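Local coordinates for protein ADP-dependent L-serine kinase SerK (PDB 5X0J) that uses ADP to phosphorylate free L-serine, giving O-phospho-L-serine and AMP in the first step of cysteine biosynthesis from serine, at residues F40-S43 and V44-S47; A57-P60 and G61-M64; D127-A130 and E131-A134. The protein carries 1 engineered substitution. All coordinates share one frame; numbering follows the deposited sequence. Where two conformers were deposited one is given.

The three contacts are local and follow one another along the chain. Interaction 1 forms the last two turns of helix 34-47, beside the adenine of AMP. Interaction 2 is the hairpin turn joining strands 54-58 and 65-67 of the mixed sheet, the centres of the two lying about 30 Å apart; both belong to the ParB-like N-terminal domain. Interaction 3, in the SerK C-terminal domain, starts helix 130-135 after strand 125-126, its centre about 40 and 37 Å from the centres of interactions 1 and 2. No two of them touch. Interaction 1 alone borders the nucleotide directly, whereas the other two shape a turn and a helix start in different parts of the kinase.

Interaction 1. Residues F40-S43 and V44-S47; sequences FIES and VTGS. With AMP (adenosine monophosphate), chain B.
The carbonyl oxygen of Ile41 is gripped twice by Thr45, whose OG1 lies 2.7 Å from Ile41 O and whose backbone N reaches the same oxygen from the opposite face of the carbonyl plane. Thr45 OG1 sits between its own backbone N and carbonyl carbon (chi1 57°), which turns the hydroxyl back along the helix. A water donates to this hydroxyl and to Glu42 OE2, linking the two side chains. Two residues further along the helix the pattern recurs: Ser47 OG, 2.7 Å from Ser43 O, and Ser47 N hold that carbonyl from opposite faces. Ser47 OG is also hydrogen-bonded to the backbone N of Ile49, just beyond the helix. On the buried side, Val44 CG1 lies over one face of the Phe40 ring in a CH-pi contact, 4.1 Å from the ring centroid, while the backbone N of Val44 bonds to Phe40 O. Phe40 and Ser43 then meet AMP together. The ring turns its edge to the adenine, with Phe40 CD1 3.7 Å from AMP C4, and Ser43 OG donates to AMP N7 at 3.0 Å. That hydroxyl is carried to the base by a chi1 of 174°, opposite the backbone N. Ser43 thus binds the base directly through N7, as a residue of the ADP site. Helix 71-80 flanks this end of helix 34-47, with Arg73 against Phe40 and Leu80 against Val44 and Thr45, while Phe50 of strand 49-50 packs on both Phe40 and Val44.

Interaction 2. Residues A57-P60 and G61-M64; sequences AKVP and GEDM
Lys58 folds back over the turn to meet the carbonyl of Glu62, its NZ 2.7 Å from Glu62 O and above the carbonyl plane. Bends at chi2 (70°) and chi4 curl the lysine chain so that the same ammonium also donates to Val59 O. This second oxygen is held from both faces of its plane, by Lys58 NZ on one and by the backbone N of Glu62 on the other, at 3.2 Å from Val59 O. The ammonium thereby bridges Val59 O and Glu62 O, two acceptors only 3.1 Å apart, and probably eases their mutual repulsion. Among the backbone bonds, Val59 N to Met64 O is nearly straight at 172°. Val59 also makes van der Waals contact with the Glu62 chain, its CG1 4.0 Å from Glu62 CB, and an apolar contact in which its CG2 approaches Met64 CB at 4.3 Å. Beyond this contact the Glu62 carboxylate forms salt bridges with Lys213 through OE1 and with Lys27 through OE2; Lys213 also donates to Pro60 O, tying the turn to helix 205-213. Pro60 and Gly61 occupy the middle of a type II beta turn from Val59 to Glu62, and Gly61 takes the positive phi (87°) of the third position, which favours glycine. The arrangement is that of a beta hairpin connection, here between antiparallel strands 54-58 and 65-67 of the mixed sheet.

Interaction 3. Residues D127-A130 and E131-A134; sequences DPEA and EEKA
Asp127 and Lys133 reach for each other from opposite directions across the start of a helix and close a salt bridge, with Lys133 NZ 2.7 Å from Asp127 OD2. The ammonium uses the syn lone pair of that oxygen, on the side of OD1. The lysine chain is extended beyond CG and runs back past the first turn, its CG 3.3 Å from Glu129 O and its CE 4.1 Å from Glu129 CB. The aspartate meets it with CG opposite its own backbone N (chi1 -177°), a setting that also lets the second carboxylate oxygen face the turn. There Asp127 OD1 accepts from the backbone N of Glu129 at 3.0 Å, the donor standing 42° out of the carboxylate plane. The two oxygens thus have separate tasks, and each helps fix the rotation of the group. With an alanine here, Lys133 would probably lose its charged mate and the backbone N of Glu129 its acceptor, leaving the turn freer to shift. The Glu129 and Glu132 side chains cross at a slant, and a water joins Glu129 OE1 to the backbone N of Glu132. Another water links Pro128 O to the N of Glu131. Glu131 turns elsewhere, its carboxylate forming salt bridges with Lys182 and Arg186. Ala130 and Ala134, linked by a backbone bond, lean on Ala142 of strand 141-144. Lys133 N bonds nearly straight to Glu129 O (168°), closing the first helical turn. The whole is an Asx turn within a type I beta turn, leading from strand 125-126 to helix 130-135 with Glu129 at the N-cap position.

Interaction 1. Residues F40-S43 and V44-S47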
ATOM      1  N   PHE A  40     -12.918  -3.214  -0.813  1.00 12.76           N
ATOM      2  CA  PHE A  40     -13.139  -3.666   0.546  1.00 12.60           C
ATOM      3  C   PHE A  40     -14.587  -3.420   0.994  1.00 12.63           C
ATOM      4  O   PHE A  40     -15.223  -4.306   1.551  1.00 12.71           O
ATOM      5  CB  PHE A  40     -12.181  -3.042   1.559  1.00 12.38           C
ATOM      6  CG  PHE A  40     -12.626  -3.286   2.956  1.00 12.32           C
ATOM      7  CD1 PHE A  40     -12.568  -4.572   3.487  1.00 12.20           C
ATOM      8  CD2 PHE A  40     -13.233  -2.283   3.694  1.00 12.36           C
ATOM      9  CE1 PHE A  40     -13.063  -4.829   4.757  1.00 12.36           C
ATOM     10  CE2 PHE A  40     -13.716  -2.537   4.967  1.00 12.47           C
ATOM     11  CZ  PHE A  40     -13.629  -3.809   5.500  1.00 12.40           C
ATOM     12  N   ILE A  41     -15.093  -2.212   0.769  1.00 12.79           N
ATOM     13  CA  ILE A  41     -16.441  -1.865   1.224  1.00 13.31           C
ATOM     14  C   ILE A  41     -17.493  -2.768   0.582  1.00 13.68           C
ATOM     15  O   ILE A  41     -18.360  -3.295   1.273  1.00 13.66           O
ATOM     16  CB  ILE A  41     -16.751  -0.380   0.983  1.00 13.45           C
ATOM     17  CG1 ILE A  41     -15.911   0.469   1.945  1.00 13.37           C
ATOM     18  CG2 ILE A  41     -18.231  -0.083   1.229  1.00 13.74           C
ATOM     19  CD1 ILE A  41     -15.944   1.958   1.689  1.00 13.69           C
ATOM     20  N   GLU A  42     -17.395  -2.979  -0.725  1.00 14.12           N
ATOM     21  CA  GLU A  42     -18.342  -3.861  -1.417  1.00 14.86           C
ATOM     22  C   GLU A  42     -18.212  -5.317  -0.976  1.00 14.41           C
ATOM     23  O   GLU A  42     -19.225  -6.005  -0.806  1.00 14.41           O
ATOM     24  CB  GLU A  42     -18.177  -3.773  -2.938  1.00 15.95           C
ATOM     25  CG  GLU A  42     -18.562  -2.427  -3.530  1.00 17.05           C
ATOM     26  CD  GLU A  42     -19.903  -1.942  -3.020  1.00 18.17           C
ATOM     27  OE1 GLU A  42     -20.929  -2.528  -3.423  1.00 19.47           O
ATOM     28  OE2 GLU A  42     -19.945  -1.019  -2.167  1.00 19.52           O
ATOM     29  N   SER A  43     -16.982  -5.792  -0.779  1.00 13.74           N
ATOM     30  CA  SER A  43     -16.762  -7.152  -0.292  1.00 13.73           C
ATOM     31  C   SER A  43     -17.361  -7.383   1.087  1.00 13.39           C
ATOM     32  O   SER A  43     -18.084  -8.343   1.293  1.00 13.36           O
ATOM     33  CB  SER A  43     -15.274  -7.486  -0.241  1.00 13.59           C
ATOM     34  OG  SER A  43     -15.072  -8.759   0.358  1.00 14.38           O
ATOM     35  N   VAL A  44     -17.071  -6.500   2.041  1.00 13.05           N
ATOM     36  CA  VAL A  44     -17.504  -6.734   3.419  1.00 12.95           C
ATOM     37  C   VAL A  44     -19.028  -6.585   3.549  1.00 13.29           C
ATOM     38  O   VAL A  44     -19.666  -7.383   4.231  1.00 13.38           O
ATOM     39  CB  VAL A  44     -16.699  -5.879   4.438  1.00 12.76           C
ATOM     40  CG1 VAL A  44     -17.153  -4.427   4.466  1.00 12.86           C
ATOM     41  CG2 VAL A  44     -16.762  -6.492   5.823  1.00 12.90           C
ATOM     42  N   THR A  45     -19.599  -5.598   2.863  1.00 13.33           N
ATOM     43  CA  THR A  45     -21.047  -5.392   2.930  1.00 14.03           C
ATOM     44  C   THR A  45     -21.803  -6.457   2.148  1.00 14.40           C
ATOM     45  O   THR A  45     -22.843  -6.904   2.599  1.00 15.13           O
ATOM     46  CB  THR A  45     -21.457  -3.993   2.446  1.00 14.03           C
ATOM     47  OG1 THR A  45     -20.989  -3.778   1.109  1.00 13.95           O
ATOM     48  CG2 THR A  45     -20.905  -2.932   3.367  1.00 14.11           C
ATOM     49  N   GLY A  46     -21.284  -6.863   0.996  1.00 14.42           N
ATOM     50  CA  GLY A  46     -21.928  -7.884   0.165  1.00 14.84           C
ATOM     51  C   GLY A  46     -21.866  -9.275   0.772  1.00 15.03           C
ATOM     52  O   GLY A  46     -22.850 -10.022   0.789  1.00 15.90           O
ATOM     53  N   SER A  47     -20.701  -9.619   1.300  1.00 14.56           N
ATOM     54  CA  SER A  47     -20.496 -10.947   1.885  1.00 14.73           C
ATOM     55  C   SER A  47     -21.006 -11.057   3.313  1.00 14.48           C
ATOM     56  O   SER A  47     -21.404 -12.141   3.733  1.00 14.59           O
ATOM     57  CB  SER A  47     -19.025 -11.325   1.835  1.00 14.71           C
ATOM     58  OG  SER A  47     -18.293 -10.609   2.800  1.00 14.79           O
TER
HETATM   59  P   AMP B 301      -5.992  -2.799   3.641  1.00 10.72           P
HETATM   60  O1P AMP B 301      -7.201  -2.894   4.558  1.00 10.89           O
HETATM   61  O2P AMP B 301      -5.473  -1.383   3.498  1.00 10.99           O
HETATM   62  O3P AMP B 301      -4.943  -3.819   3.998  1.00 10.42           O
HETATM   63  O5' AMP B 301      -6.510  -3.168   2.164  1.00 11.20           O
HETATM   64  C5' AMP B 301      -7.723  -3.878   1.926  1.00 11.57           C
HETATM   65  C4' AMP B 301      -7.634  -5.276   2.510  1.00 11.97           C
HETATM   66  O4' AMP B 301      -8.940  -5.779   2.709  1.00 12.32           O
HETATM   67  C3' AMP B 301      -6.971  -6.358   1.629  1.00 12.29           C
HETATM   68  O3' AMP B 301      -5.974  -7.028   2.397  1.00 12.47           O
HETATM   69  C2' AMP B 301      -8.058  -7.362   1.247  1.00 12.27           C
HETATM   70  O2' AMP B 301      -7.589  -8.702   1.130  1.00 12.81           O
HETATM   71  C1' AMP B 301      -8.955  -7.152   2.435  1.00 12.29           C
HETATM   72  N9  AMP B 301     -10.357  -7.599   2.315  1.00 11.98           N
HETATM   73  C8  AMP B 301     -11.121  -7.703   1.212  1.00 12.09           C
HETATM   74  N7  AMP B 301     -12.372  -8.122   1.524  1.00 12.26           N
HETATM   75  C5  AMP B 301     -12.402  -8.276   2.854  1.00 11.90           C
HETATM   76  C6  AMP B 301     -13.406  -8.702   3.843  1.00 11.91           C
HETATM   77  N6  AMP B 301     -14.650  -9.040   3.437  1.00 12.05           N
HETATM   78  N1  AMP B 301     -13.025  -8.730   5.141  1.00 12.10           N
HETATM   79  C2  AMP B 301     -11.784  -8.391   5.559  1.00 11.99           C
HETATM   80  N3  AMP B 301     -10.820  -8.004   4.708  1.00 12.08           N
HETATM   81  C4  AMP B 301     -11.075  -7.932   3.379  1.00 12.02           C
HETATM   82  O   HOH W   1     -21.818  -1.018   0.240  1.00 28.58           O

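Interaction 2. Residues A57-P60 and G61-M64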
ATOM      1  N   ALA A  57       0.375  -2.096  15.911  1.00 13.37           N
ATOM      2  CA  ALA A  57       1.464  -2.084  16.869  1.00 13.99           C
ATOM      3  C   ALA A  57       1.303  -0.856  17.746  1.00 14.80           C
ATOM      4  O   ALA A  57       0.924   0.199  17.254  1.00 15.16           O
ATOM      5  CB  ALA A  57       2.804  -2.052  16.167  1.00 14.17           C
ATOM      6  N   LYS A  58       1.604  -0.999  19.035  1.00 15.65           N
ATOM      7  CA  LYS A  58       1.535   0.120  19.989  1.00 16.85           C
ATOM      8  C   LYS A  58       2.475   1.256  19.572  1.00 17.06           C
ATOM      9  O   LYS A  58       3.639   1.019  19.248  1.00 17.68           O
ATOM     10  CB  LYS A  58       1.894  -0.396  21.385  1.00 17.67           C
ATOM     11  CG  LYS A  58       2.008   0.633  22.496  1.00 18.78           C
ATOM     12  CD  LYS A  58       0.665   1.211  22.876  1.00 19.11           C
ATOM     13  CE  LYS A  58       0.773   2.016  24.169  1.00 19.75           C
ATOM     14  NZ  LYS A  58       1.861   3.045  24.159  1.00 19.96           N
ATOM     15  N   VAL A  59       1.960   2.485  19.571  1.00 17.38           N
ATOM     16  CA  VAL A  59       2.780   3.665  19.312  1.00 17.85           C
ATOM     17  C   VAL A  59       3.487   4.036  20.618  1.00 18.36           C
ATOM     18  O   VAL A  59       2.816   4.233  21.627  1.00 18.20           O
ATOM     19  CB  VAL A  59       1.921   4.860  18.859  1.00 18.14           C
ATOM     20  CG1 VAL A  59       2.781   6.104  18.661  1.00 18.54           C
ATOM     21  CG2 VAL A  59       1.170   4.516  17.584  1.00 18.08           C
ATOM     22  N   PRO A  60       4.836   4.129  20.605  1.00 19.25           N
ATOM     23  CA  PRO A  60       5.541   4.558  21.816  1.00 20.06           C
ATOM     24  C   PRO A  60       5.048   5.911  22.312  1.00 20.67           C
ATOM     25  O   PRO A  60       4.951   6.858  21.528  1.00 20.87           O
ATOM     26  CB  PRO A  60       7.002   4.653  21.363  1.00 20.22           C
ATOM     27  CG  PRO A  60       7.105   3.738  20.202  1.00 19.80           C
ATOM     28  CD  PRO A  60       5.774   3.808  19.516  1.00 19.19           C
ATOM     29  N   GLY A  61       4.693   5.974  23.592  1.00 21.48           N
ATOM     30  CA  GLY A  61       4.252   7.210  24.233  1.00 22.45           C
ATOM     31  C   GLY A  61       2.771   7.546  24.140  1.00 23.03           C
ATOM     32  O   GLY A  61       2.312   8.426  24.853  1.00 23.66           O
ATOM     33  N   GLU A  62       2.017   6.854  23.277  1.00 23.00           N
ATOM     34  CA  GLU A  62       0.605   7.178  23.020  1.00 23.37           C
ATOM     35  C   GLU A  62      -0.283   5.977  23.292  1.00 23.06           C
ATOM     36  O   GLU A  62       0.128   4.842  23.055  1.00 22.38           O
ATOM     37  CB  GLU A  62       0.406   7.581  21.554  1.00 23.74           C
ATOM     38  CG  GLU A  62       1.089   8.870  21.138  1.00 24.62           C
ATOM     39  CD  GLU A  62       0.960   9.147  19.645  1.00 25.12           C
ATOM     40  OE1 GLU A  62       1.987   9.475  19.016  1.00 25.13           O
ATOM     41  OE2 GLU A  62      -0.161   9.036  19.092  1.00 25.79           O
ATOM     42  N   ASP A  63      -1.512   6.232  23.743  1.00 23.07           N
ATOM     43  CA  ASP A  63      -2.544   5.196  23.845  1.00 22.99           C
ATOM     44  C   ASP A  63      -3.234   5.031  22.486  1.00 22.16           C
ATOM     45  O   ASP A  63      -4.442   5.221  22.352  1.00 22.46           O
ATOM     46  CB  ASP A  63      -3.566   5.537  24.940  1.00 23.91           C
ATOM     47  CG  ASP A  63      -2.940   5.607  26.325  1.00 24.96           C
ATOM     48  N   MET A  64      -2.425   4.669  21.491  1.00 20.93           N
ATOM     49  CA  MET A  64      -2.854   4.502  20.099  0.70 20.33           C
ATOM     50  C   MET A  64      -2.057   3.364  19.492  1.00 19.33           C
ATOM     51  O   MET A  64      -0.944   3.076  19.945  1.00 18.87           O
ATOM     52  CB  MET A  64      -2.564   5.754  19.268  0.70 20.63           C
ATOM     53  CG  MET A  64      -3.333   7.011  19.649  0.70 21.45           C
ATOM     54  SD  MET A  64      -5.099   6.909  19.308  0.70 21.78           S
ATOM     55  CE  MET A  64      -5.163   6.934  17.518  0.70 21.55           C
TER

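Interaction 3. Residues D127-A130 and E131-A134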
ATOM      1  N   ASP A 127      15.993   8.507 -18.575  1.00 14.03           N
ATOM      2  CA  ASP A 127      17.185   8.328 -17.752  1.00 13.98           C
ATOM      3  C   ASP A 127      17.442   6.837 -17.572  1.00 14.18           C
ATOM      4  O   ASP A 127      16.698   6.164 -16.848  1.00 13.97           O
ATOM      5  CB  ASP A 127      16.965   9.021 -16.397  1.00 13.54           C
ATOM      6  CG  ASP A 127      18.171   8.960 -15.475  1.00 13.59           C
ATOM      7  OD1 ASP A 127      19.134   8.212 -15.750  1.00 13.70           O
ATOM      8  OD2 ASP A 127      18.135   9.664 -14.440  1.00 13.52           O
ATOM      9  N   PRO A 128      18.488   6.299 -18.225  1.00 14.51           N
ATOM     10  CA  PRO A 128      18.712   4.856 -18.134  1.00 14.75           C
ATOM     11  C   PRO A 128      19.120   4.358 -16.742  1.00 14.57           C
ATOM     12  O   PRO A 128      19.022   3.162 -16.487  1.00 14.38           O
ATOM     13  CB  PRO A 128      19.825   4.595 -19.153  1.00 15.26           C
ATOM     14  CG  PRO A 128      20.499   5.889 -19.342  1.00 15.32           C
ATOM     15  CD  PRO A 128      19.471   6.958 -19.106  1.00 14.92           C
ATOM     16  N   GLU A 129      19.526   5.259 -15.847  1.00 14.55           N
ATOM     17  CA  GLU A 129      19.893   4.865 -14.483  1.00 14.85           C
ATOM     18  C   GLU A 129      18.800   5.166 -13.457  1.00 14.34           C
ATOM     19  O   GLU A 129      19.047   5.110 -12.259  1.00 14.28           O
ATOM     20  CB  GLU A 129      21.217   5.517 -14.081  1.00 15.58           C
ATOM     21  CG  GLU A 129      22.428   4.966 -14.825  1.00 16.56           C
ATOM     22  CD  GLU A 129      22.841   3.569 -14.392  1.00 17.51           C
ATOM     23  OE1 GLU A 129      22.242   3.007 -13.437  1.00 17.83           O
ATOM     24  OE2 GLU A 129      23.787   3.028 -15.009  1.00 19.16           O
ATOM     25  N   ALA A 130      17.589   5.468 -13.916  1.00 13.84           N
ATOM     26  CA  ALA A 130      16.482   5.786 -13.007  1.00 13.46           C
ATOM     27  C   ALA A 130      16.228   4.696 -11.958  1.00 13.54           C
ATOM     28  O   ALA A 130      16.056   5.012 -10.794  1.00 13.07           O
ATOM     29  CB  ALA A 130      15.209   6.038 -13.802  1.00 13.25           C
ATOM     30  N   GLU A 131      16.224   3.433 -12.369  1.00 13.87           N
ATOM     31  CA  GLU A 131      15.892   2.344 -11.453  1.00 14.29           C
ATOM     32  C   GLU A 131      16.837   2.287 -10.265  1.00 14.57           C
ATOM     33  O   GLU A 131      16.374   2.208  -9.118  1.00 13.94           O
ATOM     34  CB  GLU A 131      15.892   1.001 -12.176  1.00 14.96           C
ATOM     35  CG  GLU A 131      15.483  -0.159 -11.282  1.00 15.56           C
ATOM     36  CD  GLU A 131      15.057  -1.390 -12.035  1.00 16.21           C
ATOM     37  OE1 GLU A 131      14.946  -1.357 -13.272  1.00 16.94           O
ATOM     38  OE2 GLU A 131      14.831  -2.424 -11.378  1.00 16.98           O
ATOM     39  N   GLU A 132      18.146   2.337 -10.529  1.00 15.35           N
ATOM     40  CA  GLU A 132      19.113   2.288  -9.432  1.00 16.13           C
ATOM     41  C   GLU A 132      19.108   3.565  -8.596  1.00 15.10           C
ATOM     42  O   GLU A 132      19.242   3.495  -7.374  1.00 14.97           O
ATOM     43  CB  GLU A 132      20.517   1.887  -9.913  1.00 17.88           C
ATOM     44  CG  GLU A 132      20.642   0.391 -10.221  1.00 19.47           C
ATOM     45  CD  GLU A 132      20.128  -0.522  -9.101  1.00 20.82           C
ATOM     46  OE1 GLU A 132      20.467  -0.298  -7.917  1.00 22.61           O
ATOM     47  OE2 GLU A 132      19.374  -1.473  -9.388  1.00 22.49           O
ATOM     48  N   LYS A 133      18.879   4.719  -9.224  1.00 14.16           N
ATOM     49  CA  LYS A 133      18.679   5.949  -8.459  1.00 13.91           C
ATOM     50  C   LYS A 133      17.500   5.815  -7.488  1.00 13.60           C
ATOM     51  O   LYS A 133      17.591   6.226  -6.320  1.00 13.52           O
ATOM     52  CB  LYS A 133      18.468   7.152  -9.387  1.00 13.61           C
ATOM     53  CG  LYS A 133      19.713   7.572 -10.163  1.00 13.71           C
ATOM     54  CD  LYS A 133      19.378   8.649 -11.160  1.00 13.41           C
ATOM     55  CE  LYS A 133      20.583   8.958 -12.028  1.00 13.53           C
ATOM     56  NZ  LYS A 133      20.278  10.133 -12.880  1.00 13.54           N
ATOM     57  N   ALA A 134      16.405   5.223  -7.962  1.00 13.35           N
ATOM     58  CA  ALA A 134      15.218   5.033  -7.119  1.00 13.33           C
ATOM     59  C   ALA A 134      15.504   4.051  -5.994  1.00 13.54           C
ATOM     60  O   ALA A 134      15.107   4.309  -4.850  1.00 13.47           O
ATOM     61  CB  ALA A 134      14.047   4.551  -7.950  1.00 13.16           C
TER
HETATM   62  O   HOH W   2      16.488   2.484 -15.190  1.00 14.19           O
HETATM   63  O   HOH W   3      19.421   1.898 -13.088  1.00 17.13           O